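Aminotransferase class-III (Sphaerobacter thermophilus DSM 20745, PDB 6K8H) belongs to the class-III aminotransferases, pyridoxal-phosphate-dependent enzymes of fold type I, and is also called an omega-transaminase. Local coordinates at residues A148-C153 against A217-D222; L252-V257 against L271-D276. All coordinates share one frame; numbering follows the deposited sequence.

Both interactions are buried and belong to the same mixed sheet, where strands 216-221 and 251-255 lie side by side. Interaction 1 joins two parallel strands, 146-150 and 216-221, through main-chain hydrogen bonds, a bridging water and apolar packing. Interaction 2 instead sets strand 251-255 against the loop that leads into strand 277-281, with a carboxylate and a proline ring doing much of the work. The two meet where Ile221 CG2 packs 3.5 Å from Phe254 CD1, so each supplies part of one apolar layer. One segment of each, 217-222 and 252-257, ends at the ligand pocket, through Asp222 in the first and Asp255 and Val257 in the second.

Interaction 1 of 2, residues A148-C153 against A217-D222; sequences AKFDGC and AAVLID
Ala148 grips the neighbouring strand with both its main-chain groups. Its N donates to Ala218 O at 2.8 Å, and its O accepts from Leu220 N, also at 2.8 Å and nearly straight (170°). The two partners flank Val219, the pattern by which parallel strands pair, and Ala148 CB lies beside Val219 CG2 on the same face of the sheet. One residue pair further on, the ladder is continued by water: a single molecule accepts from Phe150 N and donates to Leu220 O, standing in for a direct bond.

Phe150 completes the apolar part of the contact. With CG beside its own backbone N (chi1 -70°), the ring leans across to strand 217-221. Phe150 CE1 comes within 3.6 Å of Ile221 CB and 3.8 Å of Val219 CG1, while Phe150 CD1 brings the ring edge to Leu220 O at 3.5 Å. The same carbonyl oxygen therefore meets both the bridging water and an aromatic edge.

Behind this first shell, a type II turn from Phe150 to Cys153 redirects the chain, with Gly152 at positive phi. Lys149 helps to hold the turn: its chain bends at chi3 (-73°) and carries NZ to Cys153 O at 2.8 Å. Ala161 O and Val163 O also accept from this ammonium group, so three carbonyl oxygens grip NZ and probably stabilise its charge in this buried place.

Strand 194-197 flanks 148-150 on its other edge, bonding to Lys149 and Asp151, and strand 251-255 lies beyond 217-221. Helix 235-248 packs over Val219 and Ile221, whereas the side chain of Leu220, on the other side of the sheet, meets His155 and lies about 7 Å from the bound (5-hydroxy-4,6-dimethylpyridin-3-yl)methyl dihydrogen phosphate. Asp222, just past the strand end, touches that ligand.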
ATOM      1  N   ALA B 148      14.060 -12.733 -10.647  1.00  9.13           N
ATOM      2  CA  ALA B 148      13.601 -14.107 -10.734  1.00  9.18           C
ATOM      3  C   ALA B 148      12.635 -14.368  -9.591  1.00  6.51           C
ATOM      4  O   ALA B 148      12.835 -13.879  -8.475  1.00  8.34           O
ATOM      5  CB  ALA B 148      14.775 -15.092 -10.676  1.00  8.14           C
ATOM      6  N   LYS B 149      11.582 -15.116  -9.888  1.00  7.01           N
ATOM      7  CA  LYS B 149      10.643 -15.604  -8.872  1.00  6.98           C
ATOM      8  C   LYS B 149      10.240 -17.020  -9.247  1.00  7.10           C
ATOM      9  O   LYS B 149      10.624 -17.525 -10.299  1.00  9.53           O
ATOM     10  CB  LYS B 149       9.414 -14.705  -8.748  1.00  9.21           C
ATOM     11  CG  LYS B 149       8.620 -14.595 -10.039  1.00  7.53           C
ATOM     12  CD  LYS B 149       7.248 -14.055  -9.745  1.00  9.89           C
ATOM     13  CE  LYS B 149       6.394 -15.094  -9.062  1.00  9.33           C
ATOM     14  NZ  LYS B 149       4.958 -14.695  -9.082  1.00 10.73           N
ATOM     15  N   PHE B 150       9.443 -17.664  -8.398  1.00  8.53           N
ATOM     16  CA  PHE B 150       9.111 -19.072  -8.572  1.00  7.54           C
ATOM     17  C   PHE B 150       7.686 -19.252  -9.092  1.00  7.72           C
ATOM     18  O   PHE B 150       6.756 -18.573  -8.650  1.00  8.63           O
ATOM     19  CB  PHE B 150       9.341 -19.835  -7.259  1.00  7.79           C
ATOM     20  CG  PHE B 150      10.803 -19.963  -6.918  1.00  9.06           C
ATOM     21  CD1 PHE B 150      11.477 -18.936  -6.272  1.00  7.77           C
ATOM     22  CD2 PHE B 150      11.527 -21.072  -7.337  1.00  7.54           C
ATOM     23  CE1 PHE B 150      12.845 -19.030  -6.002  1.00  7.89           C
ATOM     24  CE2 PHE B 150      12.888 -21.179  -7.065  1.00  7.55           C
ATOM     25  CZ  PHE B 150      13.547 -20.154  -6.392  1.00  9.12           C
ATOM     26  N   ASP B 151       7.544 -20.181 -10.036  1.00  9.31           N
ATOM     27  CA  ASP B 151       6.274 -20.475 -10.694  1.00 10.32           C
ATOM     28  C   ASP B 151       5.169 -20.784  -9.686  1.00  8.73           C
ATOM     29  O   ASP B 151       5.369 -21.536  -8.725  1.00 11.40           O
ATOM     30  CB  ASP B 151       6.477 -21.662 -11.632  1.00  9.05           C
ATOM     31  CG  ASP B 151       5.381 -21.790 -12.655  1.00  9.63           C
ATOM     32  OD1 ASP B 151       4.766 -20.767 -13.003  1.00  9.87           O
ATOM     33  OD2 ASP B 151       5.142 -22.912 -13.138  1.00 11.48           O
ATOM     34  N   GLY B 152       3.999 -20.190  -9.903  1.00  9.19           N
ATOM     35  CA  GLY B 152       2.835 -20.485  -9.087  1.00  8.34           C
ATOM     36  C   GLY B 152       2.802 -19.815  -7.733  1.00 10.93           C
ATOM     37  O   GLY B 152       1.948 -20.165  -6.906  1.00 11.26           O
ATOM     38  N   CYS B 153       3.665 -18.841  -7.480  1.00  9.59           N
ATOM     39  CA  CYS B 153       3.759 -18.240  -6.161  1.00  7.57           C
ATOM     40  C   CYS B 153       3.245 -16.806  -6.163  1.00 10.13           C
ATOM     41  O   CYS B 153       3.488 -16.037  -7.103  1.00  9.84           O
ATOM     42  CB  CYS B 153       5.207 -18.233  -5.668  1.00  6.29           C
ATOM     43  SG  CYS B 153       5.900 -19.843  -5.261  1.00 10.56           S
ATOM     44  N   ALA B 217      18.960  -8.832 -10.913  1.00  9.80           N
ATOM     45  CA  ALA B 217      19.130  -8.067  -9.679  1.00  8.68           C
ATOM     46  C   ALA B 217      18.775  -8.881  -8.437  1.00  7.47           C
ATOM     47  O   ALA B 217      19.423  -8.743  -7.393  1.00  8.01           O
ATOM     48  CB  ALA B 217      18.269  -6.806  -9.716  1.00  7.69           C
ATOM     49  N   ALA B 218      17.743  -9.721  -8.519  1.00  7.36           N
ATOM     50  CA  ALA B 218      17.235 -10.397  -7.335  1.00  8.21           C
ATOM     51  C   ALA B 218      16.576 -11.723  -7.691  1.00  9.10           C
ATOM     52  O   ALA B 218      16.064 -11.910  -8.802  1.00 10.14           O
ATOM     53  CB  ALA B 218      16.200  -9.542  -6.592  1.00  8.17           C
ATOM     54  N   VAL B 219      16.575 -12.628  -6.715  1.00  7.50           N
ATOM     55  CA  VAL B 219      15.690 -13.795  -6.683  1.00  6.71           C
ATOM     56  C   VAL B 219      14.740 -13.608  -5.503  1.00  7.26           C
ATOM     57  O   VAL B 219      15.186 -13.427  -4.363  1.00  8.72           O
ATOM     58  CB  VAL B 219      16.460 -15.116  -6.539  1.00  7.94           C
ATOM     59  CG1 VAL B 219      15.468 -16.273  -6.364  1.00  6.69           C
ATOM     60  CG2 VAL B 219      17.385 -15.374  -7.716  1.00  7.38           C
ATOM     61  N   LEU B 220      13.441 -13.653  -5.768  1.00  5.88           N
ATOM     62  CA  LEU B 220      12.422 -13.481  -4.740  1.00  7.61           C
ATOM     63  C   LEU B 220      11.807 -14.840  -4.449  1.00  7.16           C
ATOM     64  O   LEU B 220      11.387 -15.538  -5.378  1.00  7.34           O
ATOM     65  CB  LEU B 220      11.361 -12.483  -5.213  1.00  8.40           C
ATOM     66  CG  LEU B 220      10.032 -12.337  -4.490  1.00  9.14           C
ATOM     67  CD1 LEU B 220      10.243 -11.566  -3.194  1.00  7.07           C
ATOM     68  CD2 LEU B 220       9.067 -11.632  -5.425  1.00  9.20           C
ATOM     69  N   ILE B 221      11.775 -15.232  -3.176  1.00  7.44           N
ATOM     70  CA  ILE B 221      11.300 -16.565  -2.821  1.00  6.26           C
ATOM     71  C   ILE B 221      10.489 -16.512  -1.530  1.00  8.93           C
ATOM     72  O   ILE B 221      10.924 -15.920  -0.538  1.00 10.04           O
ATOM     73  CB  ILE B 221      12.465 -17.565  -2.687  1.00  7.03           C
ATOM     74  CG1 ILE B 221      11.911 -18.952  -2.366  1.00  7.99           C
ATOM     75  CG2 ILE B 221      13.498 -17.070  -1.668  1.00  7.76           C
ATOM     76  CD1 ILE B 221      12.969 -20.047  -2.378  1.00 11.44           C
ATOM     77  N   ASP B 222       9.299 -17.122  -1.555  1.00  7.67           N
ATOM     78  CA  ASP B 222       8.515 -17.384  -0.353  1.00 11.88           C
ATOM     79  C   ASP B 222       8.970 -18.714   0.237  1.00 10.07           C
ATOM     80  O   ASP B 222       8.800 -19.751  -0.415  1.00  9.11           O
ATOM     81  CB  ASP B 222       7.034 -17.426  -0.713  1.00 11.44           C
ATOM     82  CG  ASP B 222       6.117 -17.704   0.468  1.00 14.28           C
ATOM     83  OD1 ASP B 222       6.537 -18.332   1.468  1.00 14.90           O
ATOM     84  OD2 ASP B 222       4.926 -17.299   0.371  1.00 15.47           O
TER
HETATM   85  O   HOH W   1       8.863 -16.556  -5.865  1.00  7.28           O

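Interaction 2 of 2, residues L252-V257 against L271-D276; sequences LIFDEV and LGVTPD. With PLR ((5-hydroxy-4,6-dimethylpyridin-3-yl)methyl dihydrogen phosphate), chain D.
Val273 begins the contact by pressing CG1 against the far end of the Phe254 ring, 3.8 Å from CZ, with the two side chains crossing at about a right angle. It follows Gly272, whose positive phi marks the exit from helix 266-271, and it also touches Leu238 of helix 235-248. The carbonyl of Thr274 is held by Arg242 NH1.

Pro275 comes over one face of the Phe254 ring with its CB-CG edge leading, its own ring tilted against the aromatic plane. Pro275 CB sits 3.8 Å from the Phe254 ring centroid and 19° off the normal, a CH-pi contact; Pro275 CG adds to it, 3.6 Å from Phe254 CD2. Gln268 of helix 266-271 touches both residues.

Asp276 closes the contact by occupying both main-chain groups of Leu252. Its CG stands beside its own backbone N (chi1 -58°), which brings carboxylate and amide to the same residue. Asp276 OD2 uses its anti lone pair to accept from Leu252 N at 2.7 Å and an almost straight 175°, while Asp276 N donates to Leu252 O at 2.8 Å in a more bent bond. Arg242 NH2 forms a salt bridge to the same OD2 and probably balances its charge.

At the other end of strand 252-255 the chain enters the ligand pocket. Asp255 OD1 accepts from Val257 N at 3.0 Å in an Asx turn; Asp255 OD2 lies 2.7 Å from N1 of (5-hydroxy-4,6-dimethylpyridin-3-yl)methyl dihydrogen phosphate and is also bonded by His155 ND1. Val257 packs on the pyridine ring through CB and both methyl groups. This beta-alpha-beta connection, from strand 251-255 through helix 266-271 to the adjacent parallel strand 277-281, has Asp255 at the C-terminal end of its first strand, facing the pyridine nitrogen as in fold-type I pyridoxal-phosphate enzymes.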
ATOM      1  N   LEU B 252      19.202 -11.912  -2.689  1.00  9.07           N
ATOM      2  CA  LEU B 252      18.216 -12.918  -2.301  1.00  9.41           C
ATOM      3  C   LEU B 252      17.182 -12.264  -1.383  1.00  6.82           C
ATOM      4  O   LEU B 252      17.518 -11.789  -0.286  1.00  5.35           O
ATOM      5  CB  LEU B 252      18.898 -14.111  -1.626  1.00  9.74           C
ATOM      6  CG  LEU B 252      18.023 -15.272  -1.112  1.00  9.75           C
ATOM      7  CD1 LEU B 252      17.124 -15.868  -2.206  1.00  7.44           C
ATOM      8  CD2 LEU B 252      18.908 -16.359  -0.506  1.00 11.03           C
ATOM      9  N   ILE B 253      15.930 -12.221  -1.844  1.00  6.84           N
ATOM     10  CA  ILE B 253      14.822 -11.632  -1.101  1.00  6.86           C
ATOM     11  C   ILE B 253      13.898 -12.751  -0.626  1.00  5.96           C
ATOM     12  O   ILE B 253      13.324 -13.477  -1.445  1.00  5.91           O
ATOM     13  CB  ILE B 253      14.027 -10.633  -1.956  1.00  7.22           C
ATOM     14  CG1 ILE B 253      14.926  -9.527  -2.523  1.00  4.40           C
ATOM     15  CG2 ILE B 253      12.899 -10.027  -1.133  1.00  5.86           C
ATOM     16  CD1 ILE B 253      14.226  -8.691  -3.547  1.00  6.49           C
ATOM     17  N   PHE B 254      13.704 -12.852   0.683  1.00  7.13           N
ATOM     18  CA  PHE B 254      12.665 -13.714   1.234  1.00  8.51           C
ATOM     19  C   PHE B 254      11.363 -12.930   1.346  1.00  9.28           C
ATOM     20  O   PHE B 254      11.356 -11.810   1.860  1.00  7.99           O
ATOM     21  CB  PHE B 254      13.046 -14.252   2.613  1.00  8.36           C
ATOM     22  CG  PHE B 254      13.982 -15.430   2.571  1.00  9.75           C
ATOM     23  CD1 PHE B 254      14.652 -15.760   1.404  1.00  9.71           C
ATOM     24  CD2 PHE B 254      14.204 -16.191   3.710  1.00 14.35           C
ATOM     25  CE1 PHE B 254      15.530 -16.825   1.363  1.00 11.02           C
ATOM     26  CE2 PHE B 254      15.074 -17.273   3.680  1.00 17.65           C
ATOM     27  CZ  PHE B 254      15.735 -17.593   2.499  1.00 15.04           C
ATOM     28  N   ASP B 255      10.273 -13.518   0.858  1.00 10.10           N
ATOM     29  CA  ASP B 255       8.928 -12.988   1.082  1.00 10.32           C
ATOM     30  C   ASP B 255       8.367 -13.710   2.299  1.00 11.48           C
ATOM     31  O   ASP B 255       7.874 -14.837   2.188  1.00  9.48           O
ATOM     32  CB  ASP B 255       8.047 -13.186  -0.148  1.00  9.86           C
ATOM     33  CG  ASP B 255       6.631 -12.641   0.040  1.00 11.26           C
ATOM     34  OD1 ASP B 255       6.250 -12.311   1.186  1.00  9.52           O
ATOM     35  OD2 ASP B 255       5.887 -12.545  -0.965  1.00 11.04           O
ATOM     36  N   GLU B 256       8.454 -13.067   3.468  1.00  7.50           N
ATOM     37  CA  GLU B 256       7.895 -13.603   4.701  1.00  8.01           C
ATOM     38  C   GLU B 256       6.640 -12.853   5.134  1.00 11.86           C
ATOM     39  O   GLU B 256       6.342 -12.780   6.328  1.00 10.28           O
ATOM     40  CB  GLU B 256       8.935 -13.597   5.824  1.00  8.49           C
ATOM     41  CG  GLU B 256      10.174 -14.450   5.521  1.00  8.89           C
ATOM     42  CD  GLU B 256      10.611 -15.325   6.707  1.00 11.30           C
ATOM     43  OE1 GLU B 256       9.738 -15.920   7.389  1.00 11.88           O
ATOM     44  OE2 GLU B 256      11.832 -15.419   6.943  1.00 12.47           O
ATOM     45  N   VAL B 257       5.897 -12.280   4.181  1.00  9.88           N
ATOM     46  CA  VAL B 257       4.691 -11.541   4.549  1.00  7.81           C
ATOM     47  C   VAL B 257       3.738 -12.442   5.331  1.00  8.44           C
ATOM     48  O   VAL B 257       3.105 -12.001   6.300  1.00  9.15           O
ATOM     49  CB  VAL B 257       4.028 -10.931   3.298  1.00  9.86           C
ATOM     50  CG1 VAL B 257       2.658 -10.349   3.637  1.00  9.14           C
ATOM     51  CG2 VAL B 257       4.921  -9.835   2.715  1.00  9.34           C
ATOM     52  N   LEU B 271      14.790 -22.375   8.765  1.00 11.07           N
ATOM     53  CA  LEU B 271      15.482 -23.061   7.677  1.00 12.25           C
ATOM     54  C   LEU B 271      16.971 -22.757   7.624  1.00 17.78           C
ATOM     55  O   LEU B 271      17.680 -23.368   6.816  1.00 15.14           O
ATOM     56  CB  LEU B 271      14.839 -22.710   6.323  1.00 15.21           C
ATOM     57  CG  LEU B 271      13.349 -23.055   6.188  1.00 13.05           C
ATOM     58  CD1 LEU B 271      12.790 -22.541   4.870  1.00 14.26           C
ATOM     59  CD2 LEU B 271      13.106 -24.553   6.319  1.00 16.45           C
ATOM     60  N   GLY B 272      17.458 -21.837   8.454  1.00 15.33           N
ATOM     61  CA  GLY B 272      18.887 -21.606   8.576  1.00 16.04           C
ATOM     62  C   GLY B 272      19.547 -20.950   7.382  1.00 17.09           C
ATOM     63  O   GLY B 272      20.685 -21.297   7.049  1.00 19.17           O
ATOM     64  N   VAL B 273      18.871 -20.008   6.728  1.00 13.48           N
ATOM     65  CA  VAL B 273      19.427 -19.320   5.569  1.00 13.60           C
ATOM     66  C   VAL B 273      19.215 -17.819   5.737  1.00 15.67           C
ATOM     67  O   VAL B 273      18.124 -17.383   6.115  1.00 15.65           O
ATOM     68  CB  VAL B 273      18.795 -19.822   4.255  1.00 15.90           C
ATOM     69  CG1 VAL B 273      19.254 -18.978   3.080  1.00 17.39           C
ATOM     70  CG2 VAL B 273      19.154 -21.296   4.021  1.00 15.87           C
ATOM     71  N   THR B 274      20.263 -17.032   5.454  1.00 11.37           N
ATOM     72  CA  THR B 274      20.256 -15.592   5.677  1.00 11.90           C
ATOM     73  C   THR B 274      20.022 -14.880   4.354  1.00 13.45           C
ATOM     74  O   THR B 274      20.955 -14.786   3.539  1.00 12.57           O
ATOM     75  CB  THR B 274      21.586 -15.135   6.285  1.00 17.22           C
ATOM     76  OG1 THR B 274      21.909 -15.943   7.427  1.00 17.53           O
ATOM     77  CG2 THR B 274      21.520 -13.667   6.689  1.00 18.51           C
ATOM     78  N   PRO B 275      18.833 -14.346   4.097  1.00 11.00           N
ATOM     79  CA  PRO B 275      18.614 -13.603   2.853  1.00 10.50           C
ATOM     80  C   PRO B 275      19.272 -12.231   2.941  1.00 10.65           C
ATOM     81  O   PRO B 275      19.695 -11.776   4.006  1.00  9.60           O
ATOM     82  CB  PRO B 275      17.089 -13.484   2.755  1.00  9.67           C
ATOM     83  CG  PRO B 275      16.612 -13.584   4.195  1.00 10.86           C
ATOM     84  CD  PRO B 275      17.610 -14.465   4.911  1.00 11.49           C
ATOM     85  N   ASP B 276      19.356 -11.575   1.789  1.00  7.99           N
ATOM     86  CA  ASP B 276      19.861 -10.208   1.766  1.00  8.96           C
ATOM     87  C   ASP B 276      18.770  -9.225   2.161  1.00  9.27           C
ATOM     88  O   ASP B 276      19.037  -8.242   2.870  1.00  7.16           O
ATOM     89  CB  ASP B 276      20.421  -9.895   0.379  1.00  9.29           C
ATOM     90  CG  ASP B 276      21.530 -10.862  -0.017  1.00 15.02           C
ATOM     91  OD1 ASP B 276      22.567 -10.897   0.690  1.00 17.41           O
ATOM     92  OD2 ASP B 276      21.350 -11.605  -1.007  1.00 12.66           O
TER
HETATM   93  N1  PLR D 501       3.454 -11.869  -0.059  1.00 11.69           N
HETATM   94  C2  PLR D 501       2.808 -12.905   0.463  1.00 15.00           C
HETATM   95  C2A PLR D 501       3.531 -14.200   0.639  1.00 16.71           C
HETATM   96  C3  PLR D 501       1.470 -12.776   0.861  1.00 21.00           C
HETATM   97  O3  PLR D 501       0.849 -13.846   1.395  1.00 19.77           O
HETATM   98  C4  PLR D 501       0.811 -11.541   0.694  1.00 18.77           C
HETATM   99  C4A PLR D 501      -0.583 -11.392   1.114  1.00 26.64           C
HETATM  100  C5  PLR D 501       1.524 -10.468   0.150  1.00 19.17           C
HETATM  101  C6  PLR D 501       2.822 -10.689  -0.223  1.00 17.45           C
HETATM  102  C5A PLR D 501       0.879  -9.127  -0.080  1.00 17.28           C
HETATM  103  O4P PLR D 501       0.564  -8.376   1.131  1.00 13.05           O
HETATM  104  P   PLR D 501      -0.638  -7.307   1.103  1.00 12.77           P
HETATM  105  O1P PLR D 501      -0.329  -6.398  -0.041  1.00  6.81           O
HETATM  106  O2P PLR D 501      -1.881  -8.088   0.879  1.00 10.14           O
HETATM  107  O3P PLR D 501      -0.625  -6.615   2.428  1.00  9.29           O